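Side-chain contacts in cytochrome P450 (CYP102L1) (Mycobacterium phage Adler, PDB 6N6Q), which binds haem and, as a phage-encoded member of the cytochrome P450 family, probably acts as a monooxygenase: residues A[138-143]-A[465-470]; A[238-241]-A[245-248]; A[301-306]-A[328-333]; A[310-313]-A[317-320]. One frame throughout, in Å; residues are numbered along the deposited sequence.

Contact 1: A[138-143]-A[465-470]; sequences DAWNTR and LRLRNR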
loop_
_atom_site.group_PDB
_atom_site.type_symbol
_atom_site.label_atom_id
_atom_site.label_comp_id
_atom_site.label_asym_id
_atom_site.label_seq_id
_atom_site.Cartn_x
_atom_site.Cartn_y
_atom_site.Cartn_z
ATOM N N ASP A 138 17.739 7.025 14.015
ATOM C CA ASP A 138 19.032 7.680 14.187
ATOM C C ASP A 138 19.123 8.949 13.351
ATOM O O ASP A 138 19.634 9.974 13.818
ATOM C CB ASP A 138 20.160 6.716 13.825
ATOM C CG ASP A 138 20.284 5.567 14.809
ATOM O OD1 ASP A 138 19.598 5.599 15.853
ATOM O OD2 ASP A 138 21.066 4.632 14.536
ATOM N N ALA A 139 18.633 8.902 12.110
ATOM C CA ALA A 139 18.632 10.097 11.275
ATOM C C ALA A 139 17.686 11.155 11.829
ATOM O O ALA A 139 17.994 12.352 11.795
ATOM C CB ALA A 139 18.255 9.737 9.840
ATOM N N TRP A 140 16.531 10.733 12.351
ATOM C CA TRP A 140 15.577 11.682 12.912
ATOM C C TRP A 140 16.045 12.264 14.239
ATOM O O TRP A 140 15.496 13.280 14.680
ATOM C CB TRP A 140 14.208 11.019 13.076
ATOM C CG TRP A 140 13.425 10.962 11.795
ATOM C CD1 TRP A 140 13.884 11.251 10.543
ATOM C CD2 TRP A 140 12.045 10.604 11.644
ATOM N NE1 TRP A 140 12.878 11.092 9.621
ATOM C CE2 TRP A 140 11.739 10.695 10.271
ATOM C CE3 TRP A 140 11.040 10.212 12.534
ATOM C CZ2 TRP A 140 10.471 10.411 9.768
ATOM C CZ3 TRP A 140 9.781 9.934 12.033
ATOM C CH2 TRP A 140 9.509 10.032 10.662
ATOM N N ASN A 141 17.034 11.647 14.890
ATOM C CA ASN A 141 17.628 12.254 16.077
ATOM C C ASN A 141 18.286 13.584 15.731
ATOM O O ASN A 141 18.095 14.588 16.428
ATOM C CB ASN A 141 18.647 11.305 16.708
ATOM C CG ASN A 141 17.998 10.154 17.452
ATOM O OD1 ASN A 141 16.863 10.262 17.923
ATOM N ND2 ASN A 141 18.720 9.045 17.570
ATOM N N THR A 142 19.067 13.607 14.647
ATOM C CA THR A 142 19.743 14.834 14.240
ATOM C C THR A 142 18.740 15.914 13.850
ATOM O O THR A 142 18.952 17.100 14.129
ATOM C CB THR A 142 20.694 14.543 13.079
ATOM O OG1 THR A 142 21.541 13.439 13.422
ATOM C CG2 THR A 142 21.555 15.760 12.775
ATOM N N ARG A 143 17.637 15.522 13.208
ATOM C CA ARG A 143 16.626 16.499 12.823
ATOM C C ARG A 143 15.866 17.024 14.033
ATOM O O ARG A 143 15.486 18.199 14.062
ATOM C CB ARG A 143 15.665 15.883 11.807
ATOM C CG ARG A 143 16.373 15.142 10.687
ATOM C CD ARG A 143 15.442 14.850 9.530
ATOM N NE ARG A 143 14.864 16.073 8.985
ATOM C CZ ARG A 143 14.292 16.158 7.790
ATOM N NH1 ARG A 143 14.231 15.089 7.006
ATOM N NH2 ARG A 143 13.789 17.311 7.375
ATOM N N LEU A 465 5.743 17.339 10.333
ATOM C CA LEU A 465 5.799 17.179 11.776
ATOM C C LEU A 465 7.176 17.588 12.280
ATOM O O LEU A 465 8.140 17.683 11.515
ATOM C CB LEU A 465 5.500 15.733 12.199
ATOM C CG LEU A 465 4.101 15.179 11.928
ATOM C CD1 LEU A 465 4.003 13.736 12.403
ATOM C CD2 LEU A 465 3.036 16.040 12.591
ATOM N N ARG A 466 7.256 17.836 13.584
ATOM C CA ARG A 466 8.518 18.120 14.246
ATOM C C ARG A 466 8.629 17.250 15.487
ATOM O O ARG A 466 7.630 16.951 16.147
ATOM C CB ARG A 466 8.646 19.602 14.615
ATOM C CG ARG A 466 10.044 20.007 15.049
ATOM C CD ARG A 466 10.281 21.488 14.820
ATOM N NE ARG A 466 9.307 22.313 15.526
ATOM C CZ ARG A 466 9.223 23.634 15.405
ATOM N NH1 ARG A 466 10.057 24.282 14.602
ATOM N NH2 ARG A 466 8.305 24.306 16.087
ATOM N N LEU A 467 9.854 16.838 15.794
ATOM C CA LEU A 467 10.110 15.870 16.846
ATOM C C LEU A 467 11.086 16.432 17.867
ATOM O O LEU A 467 12.002 17.187 17.528
ATOM C CB LEU A 467 10.680 14.570 16.273
ATOM C CG LEU A 467 10.061 14.062 14.974
ATOM C CD1 LEU A 467 11.044 13.159 14.267
ATOM C CD2 LEU A 467 8.765 13.326 15.253
ATOM N N ARG A 468 10.875 16.055 19.123
ATOM C CA ARG A 468 11.861 16.216 20.180
ATOM C C ARG A 468 12.126 14.849 20.793
ATOM O O ARG A 468 11.200 14.051 20.965
ATOM C CB ARG A 468 11.389 17.189 21.268
ATOM C CG ARG A 468 10.853 18.520 20.768
ATOM C CD ARG A 468 11.863 19.275 19.915
ATOM N NE ARG A 468 11.584 20.709 19.896
ATOM C CZ ARG A 468 10.591 21.275 19.214
ATOM N NH1 ARG A 468 9.767 20.532 18.486
ATOM N NH2 ARG A 468 10.418 22.588 19.265
ATOM N N ASN A 469 13.390 14.576 21.104
ATOM C CA ASN A 469 13.725 13.337 21.791
ATOM C C ASN A 469 13.086 13.326 23.174
ATOM O O ASN A 469 13.167 14.311 23.915
ATOM C CB ASN A 469 15.242 13.181 21.895
ATOM C CG ASN A 469 15.906 13.028 20.541
ATOM O OD1 ASN A 469 16.375 14.002 19.951
ATOM N ND2 ASN A 469 15.943 11.798 20.036
ATOM N N ARG A 470 12.442 12.209 23.518
ATOM C CA ARG A 470 11.630 12.158 24.729
ATOM C C ARG A 470 12.459 12.238 26.005
ATOM O O ARG A 470 11.899 12.534 27.067
ATOM C CB ARG A 470 10.774 10.890 24.735
ATOM C CG ARG A 470 9.835 10.792 23.544
ATOM C CD ARG A 470 8.402 10.488 23.958
ATOM N NE ARG A 470 8.238 9.118 24.435
ATOM C CZ ARG A 470 8.047 8.786 25.708
ATOM N NH1 ARG A 470 7.989 9.727 26.640
ATOM N NH2 ARG A 470 7.907 7.512 26.046
#
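Asn141 and Asn469 join amide to amide through a single hydrogen bond. Asn469 ND2 donates to Asn141 OD1 over 2.8 Å, with a bent N-H...O angle of 143°. The oxygen lies in the plane of the donating amide, whereas the donor stands above the carbonyl plane of Asn141, 45° out of it. The two flat groups are therefore turned against each other by about half a right angle rather than lying coplanar. Both residues are partly exposed, and Phe440 of the neighbouring strand touches each of them.

The apolar half of the contact is more deeply buried. One methyl of Leu467 does the touching: CD1 comes to 3.4 Å from Trp140 CE3, at the fused side of the six-membered ring, and approaches the indole obliquely. Trp140 CG lies anti to its carbonyl carbon (chi1 -80°), which leads the indole off alongside the strand. At the far side of the ring Trp140 NE1 is hydrogen-bonded to Glu155, which helps set the rotation of the indole. The helix 119-145 is helix D of the P450 fold, and the strand 464-469 is the middle strand of the small antiparallel sheet completed by 150-151 and 440-444. Ile150 and Leu442 of these outer strands also pack on Leu467.

Charged groups lie outside the direct contact. Arg466 and Arg468 point away from the helix, and both form salt bridges with Glu443. On the helix side Arg143 pairs with Glu155, the same carboxylate that receives the indole N-H.

Contact 2: A[238-241]-A[245-248]; sequences NPRV and PDML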
loop_
_atom_site.group_PDB
_atom_site.type_symbol
_atom_site.label_atom_id
_atom_site.label_comp_id
_atom_site.label_asym_id
_atom_site.label_seq_id
_atom_site.Cartn_x
_atom_site.Cartn_y
_atom_site.Cartn_z
ATOM N N ASN A 238 25.690 -16.245 -5.495
ATOM C CA ASN A 238 25.800 -16.417 -4.051
ATOM C C ASN A 238 25.079 -17.689 -3.623
ATOM O O ASN A 238 23.856 -17.781 -3.791
ATOM C CB ASN A 238 25.209 -15.213 -3.332
ATOM C CG ASN A 238 25.482 -15.224 -1.838
ATOM O OD1 ASN A 238 25.576 -16.279 -1.212
ATOM N ND2 ASN A 238 25.605 -14.035 -1.257
ATOM N N PRO A 239 25.782 -18.681 -3.066
ATOM C CA PRO A 239 25.098 -19.884 -2.565
ATOM C C PRO A 239 24.370 -19.690 -1.242
ATOM O O PRO A 239 23.622 -20.593 -0.837
ATOM C CB PRO A 239 26.244 -20.895 -2.416
ATOM C CG PRO A 239 27.451 -20.052 -2.182
ATOM C CD PRO A 239 27.248 -18.805 -2.999
ATOM N N ARG A 240 24.573 -18.561 -0.553
ATOM C CA ARG A 240 23.809 -18.202 0.647
ATOM C C ARG A 240 23.881 -19.296 1.715
ATOM O O ARG A 240 22.867 -19.703 2.288
ATOM C CB ARG A 240 22.355 -17.885 0.288
ATOM C CG ARG A 240 22.187 -16.714 -0.667
ATOM C CD ARG A 240 22.167 -15.388 0.074
ATOM N NE ARG A 240 21.004 -15.279 0.950
ATOM C CZ ARG A 240 20.675 -14.182 1.625
ATOM N NH1 ARG A 240 21.421 -13.091 1.524
ATOM N NH2 ARG A 240 19.597 -14.177 2.398
ATOM N N VAL A 241 25.101 -19.768 1.984
ATOM C CA VAL A 241 25.287 -20.843 2.949
ATOM C C VAL A 241 24.854 -20.383 4.334
ATOM O O VAL A 241 25.158 -19.265 4.766
ATOM C CB VAL A 241 26.753 -21.311 2.950
ATOM C CG1 VAL A 241 27.018 -22.265 4.106
ATOM C CG2 VAL A 241 27.093 -21.976 1.625
ATOM N N PRO A 245 16.232 -18.641 3.167
ATOM C CA PRO A 245 15.935 -17.966 1.899
ATOM C C PRO A 245 14.983 -16.797 2.092
ATOM O O PRO A 245 14.041 -16.863 2.886
ATOM C CB PRO A 245 15.296 -19.074 1.053
ATOM C CG PRO A 245 14.742 -20.034 2.047
ATOM C CD PRO A 245 15.700 -20.014 3.204
ATOM N N ASP A 246 15.243 -15.718 1.361
ATOM C CA ASP A 246 14.377 -14.552 1.362
ATOM C C ASP A 246 13.467 -14.600 0.130
ATOM O O ASP A 246 13.301 -15.655 -0.493
ATOM C CB ASP A 246 15.230 -13.277 1.439
ATOM C CG ASP A 246 16.201 -13.140 0.277
ATOM O OD1 ASP A 246 16.192 -14.000 -0.629
ATOM O OD2 ASP A 246 16.980 -12.163 0.270
ATOM N N MET A 247 12.876 -13.459 -0.230
ATOM C CA MET A 247 11.954 -13.432 -1.362
ATOM C C MET A 247 12.676 -13.710 -2.674
ATOM O O MET A 247 12.168 -14.452 -3.523
ATOM C CB MET A 247 11.238 -12.084 -1.424
ATOM C CG MET A 247 10.475 -11.732 -0.162
ATOM S SD MET A 247 9.679 -10.121 -0.273
ATOM C CE MET A 247 9.060 -9.940 1.398
ATOM N N LEU A 248 13.857 -13.120 -2.861
ATOM C CA LEU A 248 14.612 -13.353 -4.086
ATOM C C LEU A 248 15.105 -14.793 -4.166
ATOM O O LEU A 248 15.115 -15.393 -5.247
ATOM C CB LEU A 248 15.780 -12.370 -4.172
ATOM C CG LEU A 248 16.739 -12.505 -5.357
ATOM C CD1 LEU A 248 15.973 -12.525 -6.671
ATOM C CD2 LEU A 248 17.746 -11.369 -5.344
#
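The N-terminus of helix 247-253, helix H of the P450 fold, is capped by Asp246, and Arg240 approaches this carboxylate from the preceding loop. Asp246 OD1 accepts from the backbone N of Asp249 and also forms a salt bridge with Arg235. The other oxygen faces the loop: Arg240 NH2 lies 3.9 Å from Asp246 OD2, a long salt bridge. The carboxylate oxygen lies off the plane of the guanidinium, where no N-H is aimed, and the pair is held electrostatically. The arginine chain bends at chi2 and chi3 and arrives roughly at right angles to the aspartate. Weak, long ion pairs with Asp249 and Asp170 place the guanidinium among acids, and its charge probably offsets their mutual repulsion.

The loop also holds an Asx turn in which Arg240 N donates to Asn238 OD1 at 2.6 Å. Arg240, whose N closes the turn, has a left-handed backbone conformation (phi 55°, psi 48°), with CB directed toward the helix start. The contact spans the connection between helix 212-237 (helix G) and helix 247-253: Arg240 and Leu248 both rest on Arg235 of the former, and Met247 is tied by a backbone hydrogen bond to Gly168 of helix 152-169.

Contact 3: A[301-306]-A[328-333]; sequences AAQARA and LRYLRL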
loop_
_atom_site.group_PDB
_atom_site.type_symbol
_atom_site.label_atom_id
_atom_site.label_comp_id
_atom_site.label_asym_id
_atom_site.label_seq_id
_atom_site.Cartn_x
_atom_site.Cartn_y
_atom_site.Cartn_z
ATOM N N ALA A 301 -2.633 9.418 21.355
ATOM C CA ALA A 301 -1.178 9.411 21.457
ATOM C C ALA A 301 -0.725 8.998 22.850
ATOM O O ALA A 301 0.290 8.309 23.001
ATOM C CB ALA A 301 -0.620 10.788 21.102
ATOM N N ALA A 302 -1.467 9.408 23.880
ATOM C CA ALA A 302 -1.108 9.037 25.244
ATOM C C ALA A 302 -1.297 7.542 25.475
ATOM O O ALA A 302 -0.429 6.878 26.055
ATOM C CB ALA A 302 -1.936 9.846 26.245
ATOM N N GLN A 303 -2.426 6.992 25.022
ATOM C CA GLN A 303 -2.690 5.574 25.239
ATOM C C GLN A 303 -1.728 4.701 24.440
ATOM O O GLN A 303 -1.311 3.635 24.909
ATOM C CB GLN A 303 -4.141 5.250 24.885
ATOM C CG GLN A 303 -4.557 3.832 25.231
ATOM C CD GLN A 303 -6.058 3.621 25.164
ATOM O OE1 GLN A 303 -6.824 4.570 24.985
ATOM N NE2 GLN A 303 -6.487 2.370 25.309
ATOM N N ALA A 304 -1.354 5.139 23.236
ATOM C CA ALA A 304 -0.396 4.377 22.443
ATOM C C ALA A 304 1.013 4.503 23.011
ATOM O O ALA A 304 1.748 3.511 23.090
ATOM C CB ALA A 304 -0.434 4.835 20.986
ATOM N N ARG A 305 1.405 5.714 23.416
ATOM C CA ARG A 305 2.725 5.898 24.009
ATOM C C ARG A 305 2.857 5.140 25.323
ATOM O O ARG A 305 3.962 4.729 25.693
ATOM C CB ARG A 305 3.010 7.385 24.219
ATOM C CG ARG A 305 4.484 7.745 24.211
ATOM C CD ARG A 305 4.695 9.249 24.324
ATOM N NE ARG A 305 4.005 9.989 23.271
ATOM C CZ ARG A 305 4.507 10.217 22.060
ATOM N NH1 ARG A 305 5.707 9.755 21.741
ATOM N NH2 ARG A 305 3.806 10.904 21.167
ATOM N N ALA A 306 1.746 4.939 26.037
ATOM C CA ALA A 306 1.796 4.156 27.266
ATOM C C ALA A 306 1.940 2.668 26.978
ATOM O O ALA A 306 2.566 1.943 27.760
ATOM C CB ALA A 306 0.547 4.413 28.109
ATOM N N LEU A 328 1.021 -5.480 20.793
ATOM C CA LEU A 328 0.632 -4.075 20.902
ATOM C C LEU A 328 -0.776 -3.934 20.336
ATOM O O LEU A 328 -0.971 -3.614 19.163
ATOM C CB LEU A 328 1.625 -3.181 20.170
ATOM C CG LEU A 328 3.073 -3.244 20.658
ATOM C CD1 LEU A 328 3.983 -2.410 19.768
ATOM C CD2 LEU A 328 3.171 -2.785 22.104
ATOM N N ARG A 329 -1.772 -4.180 21.191
ATOM C CA ARG A 329 -3.162 -4.184 20.738
ATOM C C ARG A 329 -3.617 -2.795 20.310
ATOM O O ARG A 329 -4.196 -2.627 19.230
ATOM C CB ARG A 329 -4.075 -4.722 21.840
ATOM C CG ARG A 329 -5.529 -4.296 21.675
ATOM C CD ARG A 329 -6.355 -4.585 22.916
ATOM N NE ARG A 329 -7.601 -3.823 22.926
ATOM C CZ ARG A 329 -8.737 -4.235 22.372
ATOM N NH1 ARG A 329 -8.791 -5.409 21.757
ATOM N NH2 ARG A 329 -9.821 -3.471 22.432
ATOM N N TYR A 330 -3.373 -1.783 21.148
ATOM C CA TYR A 330 -3.912 -0.458 20.860
ATOM C C TYR A 330 -3.242 0.166 19.642
ATOM O O TYR A 330 -3.906 0.833 18.841
ATOM C CB TYR A 330 -3.767 0.456 22.075
ATOM C CG TYR A 330 -4.452 1.789 21.886
ATOM C CD1 TYR A 330 -5.832 1.901 21.997
ATOM C CD2 TYR A 330 -3.724 2.933 21.587
ATOM C CE1 TYR A 330 -6.467 3.116 21.821
ATOM C CE2 TYR A 330 -4.351 4.152 21.408
ATOM C CZ TYR A 330 -5.723 4.237 21.527
ATOM O OH TYR A 330 -6.354 5.447 21.352
ATOM N N LEU A 331 -1.931 -0.035 19.484
ATOM C CA LEU A 331 -1.253 0.488 18.303
ATOM C C LEU A 331 -1.776 -0.167 17.031
ATOM O O LEU A 331 -1.840 0.480 15.980
ATOM C CB LEU A 331 0.257 0.292 18.429
ATOM C CG LEU A 331 1.112 1.073 17.430
ATOM C CD1 LEU A 331 0.722 2.544 17.432
ATOM C CD2 LEU A 331 2.590 0.911 17.745
ATOM N N ARG A 332 -2.160 -1.443 17.109
ATOM C CA ARG A 332 -2.807 -2.089 15.973
ATOM C C ARG A 332 -4.165 -1.458 15.686
ATOM O O ARG A 332 -4.565 -1.324 14.523
ATOM C CB ARG A 332 -2.948 -3.588 16.238
ATOM C CG ARG A 332 -3.771 -4.342 15.205
ATOM C CD ARG A 332 -3.179 -4.223 13.806
ATOM N NE ARG A 332 -3.850 -5.119 12.869
ATOM C CZ ARG A 332 -3.430 -6.348 12.586
ATOM N NH1 ARG A 332 -2.332 -6.823 13.160
ATOM N NH2 ARG A 332 -4.104 -7.101 11.729
ATOM N N LEU A 333 -4.887 -1.055 16.736
ATOM C CA LEU A 333 -6.169 -0.390 16.534
ATOM C C LEU A 333 -5.994 1.001 15.940
ATOM O O LEU A 333 -6.902 1.506 15.271
ATOM C CB LEU A 333 -6.940 -0.309 17.853
ATOM C CG LEU A 333 -7.421 -1.636 18.442
ATOM C CD1 LEU A 333 -8.285 -1.391 19.670
ATOM C CD2 LEU A 333 -8.177 -2.444 17.401
#
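Tyr330 packs its ring face against the side chain of Gln303, the principal overlap between helices J (298-311) and K (329-341) of the P450 fold. Helix K carries the family's ExxR motif further along. The local axes come within 9.0 Å and run at 138° to each other, an oblique, roughly antiparallel crossing.

Gln303 reaches over one face of the ring. Its CG is 3.7 Å from the centroid of the Tyr330 ring, almost exactly on the ring normal, a CH-pi contact. The chain stays extended past CG and carries the amide on across the same face, where it stacks nearly parallel with the ring. Gln303 CD lies 3.4 Å from Tyr330 CE1. Tyr330 has CG anti to its backbone N (chi1 -173°), sending the ring across to helix J.

Ala304 supplies a small surface at the rim of the ring: its CB meets Tyr330 CD2 at 3.8 Å, in the ring plane. The short side chain lets the backbones come close, Ala304 CA lying 5.7 Å from Leu331 CA. Ala304 N, backbone against ring, is 3.6 Å from Tyr330 CD2. The carboxylate of Glu307, one turn on in helix J, accepts from the backbone N atoms of Tyr330 and Leu331 at the start of helix K. Leu437 of helix 422-439 touches Ala304, and Ala434 touches Leu331. Leu331 CD1 makes the looser contact with Ala304 CB, at 4.4 Å.

Contact 4: A[310-313]-A[317-320]; sequences AMWP and FPDF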
loop_
_atom_site.group_PDB
_atom_site.type_symbol
_atom_site.label_atom_id
_atom_site.label_comp_id
_atom_site.label_asym_id
_atom_site.label_seq_id
_atom_site.Cartn_x
_atom_site.Cartn_y
_atom_site.Cartn_z
ATOM N N ALA A 310 5.270 0.527 28.248
ATOM C CA ALA A 310 5.169 -0.653 29.098
ATOM C C ALA A 310 5.855 -1.860 28.472
ATOM O O ALA A 310 6.339 -2.738 29.195
ATOM C CB ALA A 310 3.702 -0.969 29.388
ATOM N N MET A 311 5.906 -1.926 27.142
ATOM C CA MET A 311 6.551 -3.058 26.485
ATOM C C MET A 311 8.071 -2.954 26.556
ATOM O O MET A 311 8.750 -3.946 26.842
ATOM C CB MET A 311 6.086 -3.155 25.032
ATOM C CG MET A 311 6.636 -4.356 24.279
ATOM S SD MET A 311 5.980 -5.930 24.860
ATOM C CE MET A 311 4.244 -5.737 24.466
ATOM N N TRP A 312 8.622 -1.767 26.303
ATOM C CA TRP A 312 10.065 -1.534 26.347
ATOM C C TRP A 312 10.338 -0.362 27.280
ATOM O O TRP A 312 10.354 0.800 26.847
ATOM C CB TRP A 312 10.630 -1.271 24.951
ATOM C CG TRP A 312 10.322 -2.352 23.958
ATOM C CD1 TRP A 312 11.027 -3.501 23.753
ATOM C CD2 TRP A 312 9.229 -2.380 23.031
ATOM N NE1 TRP A 312 10.439 -4.246 22.758
ATOM C CE2 TRP A 312 9.334 -3.579 22.298
ATOM C CE3 TRP A 312 8.172 -1.508 22.748
ATOM C CZ2 TRP A 312 8.421 -3.930 21.304
ATOM C CZ3 TRP A 312 7.267 -1.859 21.760
ATOM C CH2 TRP A 312 7.398 -3.058 21.050
ATOM N N PRO A 313 10.547 -0.625 28.569
ATOM C CA PRO A 313 10.838 0.464 29.509
ATOM C C PRO A 313 12.155 1.155 29.184
ATOM O O PRO A 313 13.015 0.622 28.478
ATOM C CB PRO A 313 10.901 -0.245 30.868
ATOM C CG PRO A 313 10.108 -1.500 30.677
ATOM C CD PRO A 313 10.358 -1.913 29.256
ATOM N N PHE A 317 16.567 2.663 22.669
ATOM C CA PHE A 317 15.837 2.134 21.526
ATOM C C PHE A 317 15.296 0.742 21.852
ATOM O O PHE A 317 16.025 -0.083 22.421
ATOM C CB PHE A 317 16.739 2.075 20.292
ATOM C CG PHE A 317 16.003 1.771 19.018
ATOM C CD1 PHE A 317 15.414 2.788 18.284
ATOM C CD2 PHE A 317 15.902 0.470 18.551
ATOM C CE1 PHE A 317 14.738 2.513 17.108
ATOM C CE2 PHE A 317 15.225 0.188 17.378
ATOM C CZ PHE A 317 14.644 1.211 16.655
ATOM N N PRO A 318 14.034 0.456 21.537
ATOM C CA PRO A 318 13.435 -0.815 21.966
ATOM C C PRO A 318 14.144 -2.019 21.366
ATOM O O PRO A 318 14.500 -2.036 20.186
ATOM C CB PRO A 318 11.991 -0.709 21.464
ATOM C CG PRO A 318 11.739 0.759 21.359
ATOM C CD PRO A 318 13.042 1.356 20.925
ATOM N N ASP A 319 14.355 -3.033 22.207
ATOM C CA ASP A 319 14.888 -4.325 21.780
ATOM C C ASP A 319 13.731 -5.131 21.197
ATOM O O ASP A 319 13.134 -5.996 21.845
ATOM C CB ASP A 319 15.553 -5.040 22.951
ATOM C CG ASP A 319 16.024 -6.441 22.599
ATOM O OD1 ASP A 319 16.270 -6.715 21.404
ATOM O OD2 ASP A 319 16.139 -7.272 23.526
ATOM N N PHE A 320 13.406 -4.825 19.942
ATOM C CA PHE A 320 12.259 -5.434 19.280
ATOM C C PHE A 320 12.493 -6.927 19.078
ATOM O O PHE A 320 13.434 -7.328 18.388
ATOM C CB PHE A 320 11.998 -4.759 17.934
ATOM C CG PHE A 320 11.404 -3.380 18.042
ATOM C CD1 PHE A 320 10.097 -3.205 18.462
ATOM C CD2 PHE A 320 12.147 -2.261 17.697
ATOM C CE1 PHE A 320 9.545 -1.938 18.555
ATOM C CE2 PHE A 320 11.600 -0.992 17.788
ATOM C CZ PHE A 320 10.298 -0.831 18.217
#
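Trp312 offers one face of its indole to two different residues: Pro318 covers the five-membered ring while Phe320 turns an edge toward the six-membered ring. Pro318 CB stands 3.6 Å from the centroid of the five-membered ring, 18° off the normal, a CH-pi contact whose nearest ring atom is Trp312 CG at 3.4 Å from Pro318 CB. The aromatic pair is T-shaped, with ring centroids 4.7 Å apart and planes at 65°. The edge of Phe320 that does the touching is CD1-CE1: Phe320 CD1 is 3.4 Å from Trp312 CZ2, and Phe320 CE1 lies 3.5 Å from Trp312 CH2. The opposite face of the indole is covered by CG of Met311, the preceding residue.

All this takes place where helix 298-311, helix J of the P450 fold, ends and the chain turns back before the short helix 322-326. Trp312 is the first residue to leave the helical conformation, and its CB points at the returning loop. Its CG lies anti to the carbonyl carbon (chi1 -55°), which swings the indole across that loop.

The indole N-H is held at the ring edge. Trp312 NE1 makes a weak, bent hydrogen bond of 3.3 Å to Asp319 O, near the indole plane, and a second weak one to Gln324. Asp319 is the centre of an inverse gamma turn, closed by a weak bond from Phe320 N to Pro318 O; the turn brings Pro318 and Phe320 to the same indole face. Helix 422-439 covers the loop, with Ala434 and Ala435 on Phe320 and His438 on Pro318.

Contacts 3 and 4 share helix 298-311 and meet directly, Leu328 CD1 lying 3.7 Å from Trp312 CH2; both are buried and rely on ring faces covered by carbon. Contact 1 encloses both along the chain and touches contact 3 through Arg470 packing on Arg305. It is only partly buried, joining an apolar pair to an amide hydrogen bond toward the surface. Contact 2 stands apart, its nearest atoms about 17 Å from those of contact 3, and depends on charge at a helix start. Contacts 2 and 4 each bridge a short loop after a helix, whereas contacts 1 and 3 join separate elements.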